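PDB 1PVT: sugar-phosphate aldolase from Thermotoga maritima, which belongs to the class II aldolase and adducin family, whose members share the AraD-like alpha/beta fold. Local coordinates for residues M147-H151 / K215-L220. Residue numbers count along the deposited sequence, not the author numbering.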
# COMPACT_ATOMS: atom_id res chain seq x y z
N MSE A 147 20.27 -5.37 -5.48
CA MSE A 147 19.27 -4.43 -5.97
C MSE A 147 19.09 -3.34 -4.94
O MSE A 147 18.83 -2.19 -5.27
CB MSE A 147 17.92 -5.11 -6.18
CG MSE A 147 16.88 -4.16 -6.75
SE MSE A 147 15.03 -4.65 -6.47
CE MSE A 147 14.73 -5.71 -8.04
N MSE A 148 19.23 -3.72 -3.68
CA MSE A 148 19.06 -2.78 -2.58
C MSE A 148 20.16 -1.75 -2.44
O MSE A 148 20.14 -0.94 -1.52
CB MSE A 148 18.89 -3.54 -1.27
CG MSE A 148 17.55 -4.22 -1.13
SE MSE A 148 16.10 -2.98 -1.50
CE MSE A 148 15.77 -3.45 -3.34
N LYS A 149 21.13 -1.77 -3.35
CA LYS A 149 22.20 -0.79 -3.28
C LYS A 149 22.68 -0.44 -4.68
O LYS A 149 23.86 -0.17 -4.89
CB LYS A 149 23.37 -1.32 -2.44
CG LYS A 149 24.25 -0.21 -1.84
CD LYS A 149 25.10 -0.69 -0.64
CE LYS A 149 25.76 0.49 0.09
NZ LYS A 149 26.54 0.09 1.30
N ILE A 150 21.75 -0.45 -5.62
CA ILE A 150 22.07 -0.13 -7.00
C ILE A 150 22.32 1.36 -7.13
O ILE A 150 23.02 1.81 -8.04
CB ILE A 150 20.94 -0.51 -7.94
CG1 ILE A 150 20.71 -2.01 -7.86
CG2 ILE A 150 21.31 -0.12 -9.36
CD1 ILE A 150 19.57 -2.49 -8.71
N HIS A 151 21.73 2.12 -6.22
CA HIS A 151 21.94 3.56 -6.19
C HIS A 151 21.49 4.05 -4.84
O HIS A 151 20.48 3.60 -4.30
CB HIS A 151 21.17 4.28 -7.31
CG HIS A 151 19.69 4.05 -7.28
ND1 HIS A 151 18.79 4.97 -7.79
CD2 HIS A 151 18.95 3.00 -6.85
CE1 HIS A 151 17.57 4.49 -7.66
NE2 HIS A 151 17.64 3.30 -7.10
N LYS A 215 12.53 1.85 -9.87
CA LYS A 215 13.71 2.30 -10.56
C LYS A 215 14.85 1.34 -10.33
O LYS A 215 15.52 0.93 -11.27
CB LYS A 215 14.09 3.71 -10.11
CG LYS A 215 14.87 4.46 -11.15
CD LYS A 215 14.70 5.96 -10.99
CE LYS A 215 15.34 6.75 -12.15
NZ LYS A 215 14.96 8.21 -12.14
N ALA A 216 15.06 0.96 -9.07
CA ALA A 216 16.14 0.04 -8.75
C ALA A 216 15.93 -1.28 -9.45
O ALA A 216 16.87 -1.88 -9.96
CB ALA A 216 16.22 -0.19 -7.28
N ALA A 217 14.69 -1.75 -9.47
CA ALA A 217 14.40 -3.02 -10.11
C ALA A 217 14.72 -2.87 -11.58
O ALA A 217 15.38 -3.72 -12.17
CB ALA A 217 12.95 -3.36 -9.95
N GLU A 218 14.26 -1.77 -12.15
CA GLU A 218 14.48 -1.52 -13.56
C GLU A 218 15.95 -1.44 -13.93
O GLU A 218 16.37 -1.97 -14.96
CB GLU A 218 13.78 -0.23 -13.97
CG GLU A 218 13.74 -0.05 -15.47
CD GLU A 218 12.65 0.90 -15.89
OE1 GLU A 218 11.96 1.44 -14.99
OE2 GLU A 218 12.49 1.09 -17.12
N ILE A 219 16.74 -0.78 -13.09
CA ILE A 219 18.17 -0.67 -13.33
C ILE A 219 18.81 -2.06 -13.23
O ILE A 219 19.65 -2.42 -14.05
CB ILE A 219 18.84 0.25 -12.29
CG1 ILE A 219 18.28 1.66 -12.40
CG2 ILE A 219 20.34 0.30 -12.53
CD1 ILE A 219 18.85 2.63 -11.38
N LEU A 220 18.42 -2.83 -12.22
CA LEU A 220 18.97 -4.17 -12.04
C LEU A 220 18.73 -4.97 -13.30
O LEU A 220 19.65 -5.53 -13.90
CB LEU A 220 18.27 -4.87 -10.88
CG LEU A 220 18.76 -6.29 -10.62
CD1 LEU A 220 20.15 -6.23 -10.02
CD2 LEU A 220 17.83 -7.00 -9.67
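An apolar loop-to-helix contact joins the turn between helices 144-147 and 152-157 to one side of the long helix 203-224, about 20 Å (centre to centre) from the middle of the chain. No hydrogen bond crosses it; the two segments together bury 403 Å². Met147, a selenomethionine, ends helix 144-147 and reaches across the long helix: its CE lies 3.4 Å from Ala217 CA and 3.7 Å from Leu220 CD2. The small side chain of Ala216, pointing toward the loop, is consistent with this close approach. Met147 CA comes within 6.1 Å of Leu220 CA. The CA-to-CB bond of Ile150 points toward the helix, and its side chain fits among Ala216, Ile219 and Leu220. Ile150 CD1 sits 3.0 Å from Ala216 O, a short van der Waals approach to a carbonyl oxygen that accepts the helical hydrogen bond from Leu220 N (2.9 Å), and 3.5 Å from Leu220 CB, while Ile150 CG2 meets Ile219 CG2 at 3.3 Å. His151 closes the other end: Ile219 CD1 stands over one ring face, 4.3 Å from the centroid and 7° off the normal, a CH-pi contact, and His151 NE2 is 3.8 Å from Ala216 CB. Met148 and Lys149 turn their CA-to-CB bonds away; Met148 touches Val154 and Lys149 touches Leu155 of helix 152-157. Leu131 of helix 129-134 touches both Met147 and Ala217, extending the cluster. Such packing of a loop and short helices against a long C-terminal helix belongs to the helical periphery of this AraD-like alpha/beta fold, outside its central mixed sheet.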